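Local coordinates for Ral guanine nucleotide dissociation stimulator-like 2 (Mus musculus, PDB 4JGW), which probably acts as a guanine nucleotide exchange factor and putative Ras and/or Rap effector, associating in vitro with the GTP-bound forms of Rap 1A and H-Ras, at residues R49-G54 against I414-R419; G70-F75 against K418-F423; L80-A85 against Q225-L230; T55-V60 against F93-D98. All blocks are in the same frame, centred on the assembly; numbering follows the deposited sequence.

From the N terminus, residues 49-54 come first; they pair with 414-419 in contact 1, which closes a loop of about 360 residues. Contact 4 (55-60 with 93-98) follows directly and lies wholly within that loop, joining two helices of the N-terminal Ras-GEF (REM) region. Residues 70-75 open contact 2, which returns to the same helix, 416-436, that contact 1 reaches; its loop crosses that of contact 4. Contact 3 (80-85 with 225-230) falls inside the loops of contacts 1 and 2 and also crosses contact 4. Contacts 1, 2 and 3 therefore tie the REM region to the CDC25-homology (Ras-GEF) domain at three places, whereas contact 4 is internal to the former.

Contact 1: residues R49-G54 against I414-R419; sequences RRLRAG and INFDKR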
loop_
_atom_site.group_PDB
_atom_site.type_symbol
_atom_site.label_atom_id
_atom_site.label_comp_id
_atom_site.label_asym_id
_atom_site.label_seq_id
_atom_site.Cartn_x
_atom_site.Cartn_y
_atom_site.Cartn_z
ATOM N N ARG A 49 -25.848 -6.611 -10.390
ATOM C CA ARG A 49 -25.624 -8.048 -10.459
ATOM C C ARG A 49 -24.126 -8.309 -10.298
ATOM O O ARG A 49 -23.352 -8.167 -11.248
ATOM C CB ARG A 49 -26.170 -8.630 -11.773
ATOM C CG ARG A 49 -26.032 -10.143 -11.887
ATOM C CD ARG A 49 -26.627 -10.691 -13.180
ATOM N NE ARG A 49 -26.464 -12.141 -13.247
ATOM C CZ ARG A 49 -27.133 -12.953 -14.062
ATOM N NH1 ARG A 49 -28.038 -12.474 -14.912
ATOM N NH2 ARG A 49 -26.900 -14.260 -14.019
ATOM N N ARG A 50 -23.728 -8.682 -9.085
ATOM C CA ARG A 50 -22.313 -8.778 -8.738
ATOM C C ARG A 50 -21.842 -10.214 -8.549
ATOM O O ARG A 50 -22.474 -10.994 -7.828
ATOM C CB ARG A 50 -22.009 -7.958 -7.480
ATOM C CG ARG A 50 -22.445 -6.504 -7.561
ATOM C CD ARG A 50 -21.801 -5.678 -6.470
ATOM N NE ARG A 50 -22.277 -4.297 -6.485
ATOM C CZ ARG A 50 -23.254 -3.828 -5.714
ATOM N NH1 ARG A 50 -23.876 -4.626 -4.851
ATOM N NH2 ARG A 50 -23.610 -2.554 -5.807
ATOM N N LEU A 51 -20.729 -10.551 -9.200
ATOM C CA LEU A 51 -20.122 -11.874 -9.062
ATOM C C LEU A 51 -19.605 -12.075 -7.640
ATOM O O LEU A 51 -18.879 -11.233 -7.108
ATOM C CB LEU A 51 -19.003 -12.083 -10.095
ATOM C CG LEU A 51 -18.437 -13.504 -10.261
ATOM C CD1 LEU A 51 -17.910 -13.742 -11.672
ATOM C CD2 LEU A 51 -17.363 -13.821 -9.227
ATOM N N ARG A 52 -19.996 -13.193 -7.036
ATOM C CA ARG A 52 -19.612 -13.533 -5.667
ATOM C C ARG A 52 -18.478 -14.553 -5.637
ATOM O O ARG A 52 -17.544 -14.434 -4.843
ATOM C CB ARG A 52 -20.819 -14.079 -4.900
ATOM C CG ARG A 52 -21.810 -13.018 -4.455
ATOM C CD ARG A 52 -21.403 -12.415 -3.121
ATOM N NE ARG A 52 -22.548 -11.885 -2.389
ATOM C CZ ARG A 52 -23.357 -12.617 -1.627
ATOM N NH1 ARG A 52 -23.155 -13.923 -1.491
ATOM N NH2 ARG A 52 -24.376 -12.042 -1.003
ATOM N N ALA A 53 -18.585 -15.561 -6.498
ATOM C CA ALA A 53 -17.588 -16.618 -6.614
ATOM C C ALA A 53 -17.684 -17.261 -7.986
ATOM O O ALA A 53 -18.755 -17.289 -8.592
ATOM C CB ALA A 53 -17.786 -17.664 -5.527
ATOM N N GLY A 54 -16.561 -17.777 -8.474
ATOM C CA GLY A 54 -16.535 -18.447 -9.765
ATOM C C GLY A 54 -15.158 -18.935 -10.152
ATOM O O GLY A 54 -14.163 -18.581 -9.516
ATOM N N ILE A 414 -13.225 -19.466 -6.879
ATOM C CA ILE A 414 -12.486 -18.389 -6.227
ATOM C C ILE A 414 -13.466 -17.520 -5.435
ATOM O O ILE A 414 -14.441 -17.008 -5.989
ATOM C CB ILE A 414 -11.685 -17.546 -7.255
ATOM C CG1 ILE A 414 -10.532 -18.379 -7.830
ATOM C CG2 ILE A 414 -11.154 -16.253 -6.620
ATOM C CD1 ILE A 414 -10.037 -17.912 -9.185
ATOM N N ASN A 415 -13.218 -17.389 -4.135
ATOM C CA ASN A 415 -14.038 -16.546 -3.268
ATOM C C ASN A 415 -13.740 -15.069 -3.526
ATOM O O ASN A 415 -12.843 -14.492 -2.909
ATOM C CB ASN A 415 -13.816 -16.913 -1.792
ATOM C CG ASN A 415 -14.566 -15.998 -0.830
ATOM O OD1 ASN A 415 -15.604 -15.430 -1.167
ATOM N ND2 ASN A 415 -14.034 -15.856 0.379
ATOM N N PHE A 416 -14.498 -14.464 -4.437
ATOM C CA PHE A 416 -14.222 -13.093 -4.860
ATOM C C PHE A 416 -14.559 -12.043 -3.804
ATOM O O PHE A 416 -13.996 -10.950 -3.821
ATOM C CB PHE A 416 -14.889 -12.764 -6.200
ATOM C CG PHE A 416 -14.217 -11.642 -6.946
ATOM C CD1 PHE A 416 -13.090 -11.887 -7.725
ATOM C CD2 PHE A 416 -14.703 -10.338 -6.861
ATOM C CE1 PHE A 416 -12.457 -10.852 -8.413
ATOM C CE2 PHE A 416 -14.078 -9.298 -7.541
ATOM C CZ PHE A 416 -12.954 -9.555 -8.323
ATOM N N ASP A 417 -15.464 -12.384 -2.884
ATOM C CA ASP A 417 -15.768 -11.529 -1.734
ATOM C C ASP A 417 -14.489 -11.098 -1.018
ATOM O O ASP A 417 -14.332 -9.926 -0.669
ATOM C CB ASP A 417 -16.698 -12.247 -0.750
ATOM C CG ASP A 417 -18.139 -12.311 -1.236
ATOM O OD1 ASP A 417 -18.447 -11.746 -2.308
ATOM O OD2 ASP A 417 -18.967 -12.928 -0.537
ATOM N N LYS A 418 -13.582 -12.052 -0.818
ATOM C CA LYS A 418 -12.272 -11.789 -0.221
ATOM C C LYS A 418 -11.529 -10.689 -0.983
ATOM O O LYS A 418 -10.938 -9.796 -0.373
ATOM C CB LYS A 418 -11.432 -13.075 -0.190
ATOM C CG LYS A 418 -10.032 -12.899 0.388
ATOM C CD LYS A 418 -9.335 -14.232 0.610
ATOM C CE LYS A 418 -7.987 -14.019 1.289
ATOM N NZ LYS A 418 -7.412 -15.281 1.828
ATOM N N ARG A 419 -11.581 -10.761 -2.311
ATOM C CA ARG A 419 -10.857 -9.828 -3.179
ATOM C C ARG A 419 -11.450 -8.418 -3.160
ATOM O O ARG A 419 -10.725 -7.434 -3.329
ATOM C CB ARG A 419 -10.779 -10.364 -4.615
ATOM C CG ARG A 419 -10.216 -11.781 -4.738
ATOM C CD ARG A 419 -8.858 -11.917 -4.061
ATOM N NE ARG A 419 -8.492 -13.312 -3.826
ATOM C CZ ARG A 419 -7.478 -13.709 -3.060
ATOM N NH1 ARG A 419 -6.714 -12.820 -2.436
ATOM N NH2 ARG A 419 -7.227 -15.001 -2.912
HETATM O O HOH W 1 -17.440 -11.045 -4.806
#
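Gly-54 and Ile-414 make an antiparallel hydrogen-bonded pair: Ile-414 N donates to Gly-54 O at 2.9 Å, and the return bond from Gly-54 N to Ile-414 O is weak at 3.4 Å. The neighbouring pair, Ala-53 with Asn-415, is non-hydrogen-bonded, and Ala-53 CA makes a CA-H...O contact of 3.2 Å with Ile-414 O. Phe-416 N adds a weak bond to Arg-52 O (angle 130°), carrying the backbone link on to the start of helix 416-436. This pairing attaches strand 414-415 as an outermost strand of a four-stranded antiparallel sheet, joining the CDC25-homology (Ras-GEF) domain to the N-terminal Ras-GEF (REM) part. On the other flank of strand 46-54, Arg-52 and Ala-53 both face Thr-25, a classic beta bulge. A chi2 of -86° bends the Arg-52 chain and sets CD 3.1 Å from Asp-417 OD1; NE stays 4.1 Å from OD1, beyond a salt bridge. Water 1 lies 2.7 Å from Leu-51 O and 2.8 Å from Asp-417 OD1, a probable bridge, though acceptors in reach outnumber its protons. Leu-51 CD2 packs on Phe-416 CB, the side chains crossing at about a right angle. Farther out, Leu-51 and Ile-414 both rest on Leu-59 of helix 56-63.

Contact 2: residues G70-F75 against K418-F423; sequences GADMMF and KRRKEF
Asp-72 and Arg-420 are brought together by two complementary conformations: Asp-72 holds CG anti to its backbone N (chi1 -170°), while the Arg-420 chain runs extended from CG to NE. The guanidinium grips with both terminal nitrogens, a bidentate, end-on salt bridge at the interface of the REM and CDC25-homology domains. NH1 donates to Asp-72 OD1 at 2.8 Å, and NH2 forks, giving 2.9 Å to Asp-72 OD1 and 3.0 Å to Asp-72 OD2. Every bond uses a syn lone pair and lies in the guanidinium plane, and the two planes are nearly coplanar, 21° apart; none is straight, the widest N-H...O angle being 154°. OD1 thus accepts twice from Arg-420, and OD2 also accepts from His-62 NE2 and Leu-51 N, a set of donors likely to favour the charged carboxylate.

Met-74 lines the same arginine. Its CB sits at the guanidinium edge, 3.6 Å from Arg-420 NH1, and its SD lies 3.7 Å from Arg-420 CB. Sliding past Phe-423 in the opposite direction, Met-74 brings CG to 3.6 Å from Phe-423 CD2; SD is 5.3 Å from the ring centroid in an oblique Met-aromatic contact. The Phe-75 ring offers an edge: Arg-420 NH2 is near its plane, 4.1 Å from Phe-75 CD1.

Arg-420 NH2 also bonds Leu-51 O of strand 46-54, and Arg-50 of that strand touches both partners of the salt bridge. The corner between helices 68-71 and 75-82 is thereby fixed on helix 416-436, with Phe-75 edge-to-face on His-62 of helix 56-63 and Phe-423 against Pro-77 and Ala-78.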
loop_
_atom_site.group_PDB
_atom_site.type_symbol
_atom_site.label_atom_id
_atom_site.label_comp_id
_atom_site.label_asym_id
_atom_site.label_seq_id
_atom_site.Cartn_x
_atom_site.Cartn_y
_atom_site.Cartn_z
ATOM N N GLY A 70 -21.483 -1.428 -15.383
ATOM C CA GLY A 70 -22.667 -0.795 -14.799
ATOM C C GLY A 70 -23.316 -1.574 -13.669
ATOM O O GLY A 70 -23.889 -0.983 -12.753
ATOM N N ALA A 71 -23.220 -2.902 -13.726
ATOM C CA ALA A 71 -23.928 -3.776 -12.783
ATOM C C ALA A 71 -23.050 -4.304 -11.644
ATOM O O ALA A 71 -23.564 -4.819 -10.648
ATOM C CB ALA A 71 -24.589 -4.933 -13.532
ATOM N N ASP A 72 -21.735 -4.171 -11.795
ATOM C CA ASP A 72 -20.770 -4.679 -10.819
ATOM C C ASP A 72 -19.508 -3.818 -10.909
ATOM O O ASP A 72 -18.471 -4.261 -11.416
ATOM C CB ASP A 72 -20.465 -6.156 -11.120
ATOM C CG ASP A 72 -19.662 -6.850 -10.019
ATOM O OD1 ASP A 72 -19.321 -6.220 -8.991
ATOM O OD2 ASP A 72 -19.371 -8.053 -10.193
ATOM N N MET A 73 -19.608 -2.578 -10.429
ATOM C CA MET A 73 -18.541 -1.593 -10.656
ATOM C C MET A 73 -17.208 -1.860 -9.946
ATOM O O MET A 73 -16.165 -1.413 -10.419
ATOM C CB MET A 73 -19.019 -0.143 -10.447
ATOM C CG MET A 73 -20.280 0.039 -9.631
ATOM S SD MET A 73 -20.902 1.737 -9.688
ATOM C CE MET A 73 -22.124 1.650 -10.994
ATOM N N MET A 74 -17.234 -2.596 -8.837
ATOM C CA MET A 74 -15.995 -2.933 -8.136
ATOM C C MET A 74 -15.220 -4.078 -8.800
ATOM O O MET A 74 -14.009 -4.197 -8.613
ATOM C CB MET A 74 -16.244 -3.242 -6.653
ATOM C CG MET A 74 -14.951 -3.306 -5.826
ATOM S SD MET A 74 -15.140 -3.761 -4.094
ATOM C CE MET A 74 -15.944 -2.298 -3.434
ATOM N N PHE A 75 -15.915 -4.903 -9.584
ATOM C CA PHE A 75 -15.333 -6.147 -10.094
ATOM C C PHE A 75 -14.037 -5.976 -10.885
ATOM O O PHE A 75 -13.029 -6.603 -10.562
ATOM C CB PHE A 75 -16.339 -6.946 -10.927
ATOM C CG PHE A 75 -15.789 -8.249 -11.428
ATOM C CD1 PHE A 75 -15.771 -9.369 -10.605
ATOM C CD2 PHE A 75 -15.259 -8.348 -12.710
ATOM C CE1 PHE A 75 -15.247 -10.571 -11.055
ATOM C CE2 PHE A 75 -14.733 -9.550 -13.170
ATOM C CZ PHE A 75 -14.729 -10.663 -12.342
ATOM N N LYS A 418 -13.582 -12.052 -0.818
ATOM C CA LYS A 418 -12.272 -11.789 -0.221
ATOM C C LYS A 418 -11.529 -10.689 -0.983
ATOM O O LYS A 418 -10.938 -9.796 -0.373
ATOM C CB LYS A 418 -11.432 -13.075 -0.190
ATOM C CG LYS A 418 -10.032 -12.899 0.388
ATOM C CD LYS A 418 -9.335 -14.232 0.610
ATOM C CE LYS A 418 -7.987 -14.019 1.289
ATOM N NZ LYS A 418 -7.412 -15.281 1.828
ATOM N N ARG A 419 -11.581 -10.761 -2.311
ATOM C CA ARG A 419 -10.857 -9.828 -3.179
ATOM C C ARG A 419 -11.450 -8.418 -3.160
ATOM O O ARG A 419 -10.725 -7.434 -3.329
ATOM C CB ARG A 419 -10.779 -10.364 -4.615
ATOM C CG ARG A 419 -10.216 -11.781 -4.738
ATOM C CD ARG A 419 -8.858 -11.917 -4.061
ATOM N NE ARG A 419 -8.492 -13.312 -3.826
ATOM C CZ ARG A 419 -7.478 -13.709 -3.060
ATOM N NH1 ARG A 419 -6.714 -12.820 -2.436
ATOM N NH2 ARG A 419 -7.227 -15.001 -2.912
ATOM N N ARG A 420 -12.765 -8.332 -2.955
ATOM C CA ARG A 420 -13.451 -7.045 -2.821
ATOM C C ARG A 420 -13.028 -6.343 -1.539
ATOM O O ARG A 420 -12.783 -5.133 -1.536
ATOM C CB ARG A 420 -14.969 -7.235 -2.824
ATOM C CG ARG A 420 -15.554 -7.544 -4.182
ATOM C CD ARG A 420 -17.069 -7.671 -4.126
ATOM N NE ARG A 420 -17.555 -8.364 -5.314
ATOM C CZ ARG A 420 -17.916 -7.770 -6.444
ATOM N NH1 ARG A 420 -17.880 -6.444 -6.553
ATOM N NH2 ARG A 420 -18.323 -8.508 -7.468
ATOM N N LYS A 421 -12.957 -7.115 -0.455
ATOM C CA LYS A 421 -12.538 -6.617 0.851
ATOM C C LYS A 421 -11.073 -6.191 0.820
ATOM O O LYS A 421 -10.682 -5.234 1.491
ATOM C CB LYS A 421 -12.758 -7.683 1.928
ATOM C CG LYS A 421 -14.214 -8.082 2.132
ATOM C CD LYS A 421 -14.348 -9.147 3.209
ATOM C CE LYS A 421 -15.755 -9.732 3.232
ATOM N NZ LYS A 421 -15.966 -10.609 4.416
ATOM N N GLU A 422 -10.275 -6.904 0.031
ATOM C CA GLU A 422 -8.882 -6.539 -0.194
ATOM C C GLU A 422 -8.774 -5.234 -0.985
ATOM O O GLU A 422 -8.017 -4.339 -0.603
ATOM C CB GLU A 422 -8.128 -7.675 -0.888
ATOM C CG GLU A 422 -7.735 -8.797 0.068
ATOM C CD GLU A 422 -7.078 -9.978 -0.616
ATOM O OE1 GLU A 422 -7.318 -10.194 -1.820
ATOM O OE2 GLU A 422 -6.320 -10.701 0.060
ATOM N N PHE A 423 -9.546 -5.125 -2.065
ATOM C CA PHE A 423 -9.570 -3.903 -2.873
ATOM C C PHE A 423 -9.997 -2.675 -2.064
ATOM O O PHE A 423 -9.440 -1.598 -2.245
ATOM C CB PHE A 423 -10.451 -4.066 -4.120
ATOM C CG PHE A 423 -10.518 -2.827 -4.984
ATOM C CD1 PHE A 423 -9.431 -2.447 -5.770
ATOM C CD2 PHE A 423 -11.664 -2.037 -5.000
ATOM C CE1 PHE A 423 -9.488 -1.303 -6.559
ATOM C CE2 PHE A 423 -11.736 -0.891 -5.791
ATOM C CZ PHE A 423 -10.646 -0.521 -6.571
#

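Contact 3: residues L80-A85 against Q225-L230; sequences LATHRA and QCLGGL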
loop_
_atom_site.group_PDB
_atom_site.type_symbol
_atom_site.label_atom_id
_atom_site.label_comp_id
_atom_site.label_asym_id
_atom_site.label_seq_id
_atom_site.Cartn_x
_atom_site.Cartn_y
_atom_site.Cartn_z
ATOM N N LEU A 80 -8.299 -6.818 -11.323
ATOM C CA LEU A 80 -7.032 -6.349 -11.884
ATOM C C LEU A 80 -5.993 -6.040 -10.810
ATOM O O LEU A 80 -4.803 -6.250 -11.024
ATOM C CB LEU A 80 -7.243 -5.126 -12.788
ATOM C CG LEU A 80 -8.006 -5.316 -14.108
ATOM C CD1 LEU A 80 -8.148 -3.988 -14.840
ATOM C CD2 LEU A 80 -7.354 -6.365 -15.015
ATOM N N ALA A 81 -6.452 -5.552 -9.660
ATOM C CA ALA A 81 -5.559 -5.185 -8.561
ATOM C C ALA A 81 -5.104 -6.378 -7.716
ATOM O O ALA A 81 -3.982 -6.385 -7.214
ATOM C CB ALA A 81 -6.205 -4.128 -7.678
ATOM N N THR A 82 -5.971 -7.379 -7.568
ATOM C CA THR A 82 -5.709 -8.504 -6.664
ATOM C C THR A 82 -5.305 -9.817 -7.352
ATOM O O THR A 82 -4.980 -10.788 -6.671
ATOM C CB THR A 82 -6.920 -8.793 -5.737
ATOM O OG1 THR A 82 -8.049 -9.196 -6.523
ATOM C CG2 THR A 82 -7.285 -7.568 -4.901
ATOM N N HIS A 83 -5.319 -9.847 -8.685
ATOM C CA HIS A 83 -5.158 -11.106 -9.431
ATOM C C HIS A 83 -3.876 -11.892 -9.129
ATOM O O HIS A 83 -3.879 -13.123 -9.169
ATOM C CB HIS A 83 -5.332 -10.898 -10.942
ATOM C CG HIS A 83 -4.144 -10.294 -11.621
ATOM N ND1 HIS A 83 -3.888 -8.939 -11.613
ATOM C CD2 HIS A 83 -3.150 -10.859 -12.349
ATOM C CE1 HIS A 83 -2.784 -8.698 -12.297
ATOM N NE2 HIS A 83 -2.317 -9.846 -12.754
ATOM N N ARG A 84 -2.797 -11.182 -8.811
ATOM C CA ARG A 84 -1.507 -11.818 -8.542
ATOM C C ARG A 84 -1.493 -12.614 -7.238
ATOM O O ARG A 84 -0.538 -13.339 -6.963
ATOM C CB ARG A 84 -0.376 -10.786 -8.556
ATOM C CG ARG A 84 -0.074 -10.238 -9.933
ATOM C CD ARG A 84 1.274 -9.550 -9.971
ATOM N NE ARG A 84 1.770 -9.456 -11.341
ATOM C CZ ARG A 84 3.041 -9.269 -11.676
ATOM N NH1 ARG A 84 3.974 -9.153 -10.738
ATOM N NH2 ARG A 84 3.380 -9.205 -12.957
ATOM N N ALA A 85 -2.555 -12.478 -6.445
ATOM C CA ALA A 85 -2.691 -13.228 -5.199
ATOM C C ALA A 85 -3.180 -14.660 -5.424
ATOM O O ALA A 85 -2.905 -15.543 -4.607
ATOM C CB ALA A 85 -3.611 -12.494 -4.231
ATOM N N GLN A 225 1.226 -5.550 -3.611
ATOM C CA GLN A 225 2.325 -6.200 -2.894
ATOM C C GLN A 225 2.094 -6.223 -1.377
ATOM O O GLN A 225 2.774 -6.954 -0.654
ATOM C CB GLN A 225 3.667 -5.551 -3.248
ATOM C CG GLN A 225 4.123 -5.814 -4.683
ATOM C CD GLN A 225 5.411 -5.090 -5.045
ATOM O OE1 GLN A 225 6.038 -4.446 -4.204
ATOM N NE2 GLN A 225 5.815 -5.202 -6.304
ATOM N N CYS A 226 1.126 -5.434 -0.909
ATOM C CA CYS A 226 0.729 -5.418 0.502
ATOM C C CYS A 226 -0.199 -6.575 0.886
ATOM O O CYS A 226 -0.411 -6.829 2.074
ATOM C CB CYS A 226 0.047 -4.092 0.861
ATOM S SG CYS A 226 1.066 -2.618 0.701
ATOM N N LEU A 227 -0.752 -7.262 -0.113
ATOM C CA LEU A 227 -1.740 -8.324 0.117
ATOM C C LEU A 227 -1.177 -9.497 0.914
ATOM O O LEU A 227 -0.023 -9.897 0.718
ATOM C CB LEU A 227 -2.332 -8.825 -1.209
ATOM C CG LEU A 227 -3.150 -7.851 -2.070
ATOM C CD1 LEU A 227 -3.466 -8.474 -3.423
ATOM C CD2 LEU A 227 -4.426 -7.390 -1.375
ATOM N N GLY A 228 -2.004 -10.039 1.806
ATOM C CA GLY A 228 -1.621 -11.157 2.671
ATOM C C GLY A 228 -1.068 -12.358 1.925
ATOM O O GLY A 228 -0.133 -13.009 2.395
ATOM N N GLY A 229 -1.640 -12.635 0.755
ATOM C CA GLY A 229 -1.216 -13.753 -0.090
ATOM C C GLY A 229 0.139 -13.572 -0.754
ATOM O O GLY A 229 0.770 -14.551 -1.163
ATOM N N LEU A 230 0.586 -12.323 -0.864
ATOM C CA LEU A 230 1.890 -12.021 -1.456
ATOM C C LEU A 230 2.939 -11.662 -0.402
ATOM O O LEU A 230 4.030 -12.237 -0.388
ATOM C CB LEU A 230 1.769 -10.915 -2.515
ATOM C CG LEU A 230 1.137 -11.305 -3.858
ATOM C CD1 LEU A 230 0.739 -10.071 -4.649
ATOM C CD2 LEU A 230 2.072 -12.190 -4.686
#
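Leu-227 points its CB at the segment 80-85 and crosses the Thr-82 side chain at about a right angle; across the contact one methyl, CD1, does the touching. That methyl lies 3.9 Å from Thr-82 CA and 4.1 Å from Ala-85 CB, settling between residues three apart on one winding of the chain. Its position follows from CG standing anti to the carbonyl carbon (chi1 -64°) and an extended chi2 of 172°.

Leu-230 is aimed the same way but meets a different part of the partner. Its CD2 approaches the backbone at Arg-84 O, 3.6 Å off, while CD1 lies 4.1 Å from Arg-84 CB. The backbones come close beside these leucines, with the CA atoms of Ala-85 and Gly-229 5.3 Å apart. No hydrogen bond crosses between the segments; the evidence is for van der Waals packing alone.

Each side is shaped by its own bonds. Leu-230 N donates to Leu-227 O at 3.0 Å, which closes a turn between the two leucines that make the contact. On the other side, Ala-85 N donates to Thr-82 O, also at 3.0 Å, between the two residues that Leu-227 CD1 touches. Thr-82 OG1 is bonded to Ala-78 O within its helix.

The contact joins the C-terminal end of helix 75-82 to the loop between helices 203-219 and 244-264, linking the REM region with the CDC25-homology (Ras-GEF) domain. Helix 416-436 adjoins the contact: Arg-419 touches Thr-82 and Ala-85, and Glu-422 touches Leu-227, which also rests on Leu-398 of helix 392-404.

Contact 4: residues T55-V60 against F93-D98; sequences TLEALV and FGLVAD
In the helical N-terminal Ras-GEF region, Leu-56, Glu-57 and Val-60 of helix 56-63 pack on Leu-95 and Val-96 of helix 89-101. The axes of 56-60 and 93-98 approach to 9.8 Å, with a signed crossing angle of -65°. Leu-95 aims its CB at the partner helix and divides its branches: CD1 lies 3.6 Å from Leu-56 CG, the two side chains crossing at about a right angle, and CD2 lies 4.0 Å from Glu-57 OE2. Its CB is 3.8 Å from Val-60 CG2. Leu-95 thus touches residues i, i+1 and i+4 of one helical face. Helix 56-63 begins with an N-cap: Thr-55 OG1 accepts from Ala-58 N at 3.1 Å, capping the first turn, which carries Leu-56 and Glu-57. Val-60 places CG1 anti to its backbone N (chi1 171°), and this methyl meets Leu-95 O at 3.5 Å. The same CG1 is 4.2 Å from Val-96 CG2, close to where the backbones are nearest. Beyond the pair, Leu-56 also rests on Ile-414 of strand 414-415 and on Phe-86, while Val-60 also touches Leu-92 and Arg-99 of helix 89-101.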
loop_
_atom_site.group_PDB
_atom_site.type_symbol
_atom_site.label_atom_id
_atom_site.label_comp_id
_atom_site.label_asym_id
_atom_site.label_seq_id
_atom_site.Cartn_x
_atom_site.Cartn_y
_atom_site.Cartn_z
ATOM N N THR A 55 -15.106 -19.752 -11.202
ATOM C CA THR A 55 -13.841 -20.242 -11.739
ATOM C C THR A 55 -13.073 -19.096 -12.386
ATOM O O THR A 55 -13.658 -18.065 -12.736
ATOM C CB THR A 55 -14.045 -21.361 -12.789
ATOM O OG1 THR A 55 -14.763 -20.843 -13.914
ATOM C CG2 THR A 55 -14.809 -22.543 -12.194
ATOM N N LEU A 56 -11.766 -19.286 -12.548
ATOM C CA LEU A 56 -10.907 -18.298 -13.188
ATOM C C LEU A 56 -11.407 -17.954 -14.595
ATOM O O LEU A 56 -11.330 -16.800 -15.027
ATOM C CB LEU A 56 -9.462 -18.804 -13.223
ATOM C CG LEU A 56 -8.315 -17.801 -13.378
ATOM C CD1 LEU A 56 -8.406 -16.647 -12.382
ATOM C CD2 LEU A 56 -6.980 -18.521 -13.240
ATOM N N GLU A 57 -11.933 -18.962 -15.288
ATOM C CA GLU A 57 -12.520 -18.791 -16.615
ATOM C C GLU A 57 -13.809 -17.964 -16.557
ATOM O O GLU A 57 -14.074 -17.149 -17.446
ATOM C CB GLU A 57 -12.800 -20.157 -17.258
ATOM C CG GLU A 57 -11.554 -20.935 -17.713
ATOM C CD GLU A 57 -10.771 -21.580 -16.567
ATOM O OE1 GLU A 57 -11.296 -21.670 -15.433
ATOM O OE2 GLU A 57 -9.619 -22.005 -16.808
ATOM N N ALA A 58 -14.601 -18.180 -15.508
ATOM C CA ALA A 58 -15.857 -17.455 -15.312
ATOM C C ALA A 58 -15.618 -15.999 -14.918
ATOM O O ALA A 58 -16.402 -15.115 -15.275
ATOM C CB ALA A 58 -16.720 -18.152 -14.273
ATOM N N LEU A 59 -14.535 -15.757 -14.181
ATOM C CA LEU A 59 -14.130 -14.401 -13.820
ATOM C C LEU A 59 -13.825 -13.580 -15.070
ATOM O O LEU A 59 -14.201 -12.411 -15.156
ATOM C CB LEU A 59 -12.914 -14.410 -12.881
ATOM C CG LEU A 59 -13.001 -15.091 -11.508
ATOM C CD1 LEU A 59 -11.745 -14.807 -10.693
ATOM C CD2 LEU A 59 -14.236 -14.678 -10.723
ATOM N N VAL A 60 -13.160 -14.213 -16.037
ATOM C CA VAL A 60 -12.788 -13.567 -17.296
ATOM C C VAL A 60 -14.006 -13.293 -18.187
ATOM O O VAL A 60 -14.059 -12.261 -18.862
ATOM C CB VAL A 60 -11.698 -14.378 -18.051
ATOM C CG1 VAL A 60 -11.458 -13.825 -19.458
ATOM C CG2 VAL A 60 -10.396 -14.381 -17.255
ATOM N N PHE A 93 -3.889 -12.720 -18.748
ATOM C CA PHE A 93 -3.766 -12.221 -20.117
ATOM C C PHE A 93 -4.106 -13.327 -21.119
ATOM O O PHE A 93 -4.810 -13.086 -22.103
ATOM C CB PHE A 93 -2.339 -11.719 -20.360
ATOM C CG PHE A 93 -2.212 -10.688 -21.455
ATOM C CD1 PHE A 93 -1.053 -9.926 -21.557
ATOM C CD2 PHE A 93 -3.233 -10.471 -22.377
ATOM C CE1 PHE A 93 -0.907 -8.973 -22.564
ATOM C CE2 PHE A 93 -3.099 -9.518 -23.383
ATOM C CZ PHE A 93 -1.934 -8.767 -23.475
ATOM N N GLY A 94 -3.600 -14.532 -20.860
ATOM C CA GLY A 94 -3.861 -15.698 -21.705
ATOM C C GLY A 94 -5.330 -16.076 -21.775
ATOM O O GLY A 94 -5.843 -16.392 -22.850
ATOM N N LEU A 95 -6.008 -16.032 -20.630
ATOM C CA LEU A 95 -7.437 -16.348 -20.553
ATOM C C LEU A 95 -8.313 -15.286 -21.218
ATOM O O LEU A 95 -9.403 -15.592 -21.704
ATOM C CB LEU A 95 -7.871 -16.566 -19.102
ATOM C CG LEU A 95 -7.286 -17.798 -18.404
ATOM C CD1 LEU A 95 -7.424 -17.659 -16.908
ATOM C CD2 LEU A 95 -7.927 -19.090 -18.894
ATOM N N VAL A 96 -7.833 -14.045 -21.228
ATOM C CA VAL A 96 -8.483 -12.968 -21.973
ATOM C C VAL A 96 -8.355 -13.244 -23.471
ATOM O O VAL A 96 -9.338 -13.155 -24.212
ATOM C CB VAL A 96 -7.903 -11.573 -21.608
ATOM C CG1 VAL A 96 -8.377 -10.502 -22.589
ATOM C CG2 VAL A 96 -8.289 -11.191 -20.183
ATOM N N ALA A 97 -7.142 -13.596 -23.899
ATOM C CA ALA A 97 -6.877 -13.984 -25.286
ATOM C C ALA A 97 -7.635 -15.254 -25.675
ATOM O O ALA A 97 -8.074 -15.385 -26.814
ATOM C CB ALA A 97 -5.384 -14.159 -25.516
ATOM N N ASP A 98 -7.786 -16.176 -24.723
ATOM C CA ASP A 98 -8.604 -17.376 -24.914
ATOM C C ASP A 98 -10.055 -17.018 -25.217
ATOM O O ASP A 98 -10.627 -17.498 -26.198
ATOM C CB ASP A 98 -8.553 -18.275 -23.674
ATOM C CG ASP A 98 -7.312 -19.148 -23.625
ATOM O OD1 ASP A 98 -6.489 -19.088 -24.563
ATOM O OD2 ASP A 98 -7.164 -19.900 -22.637
#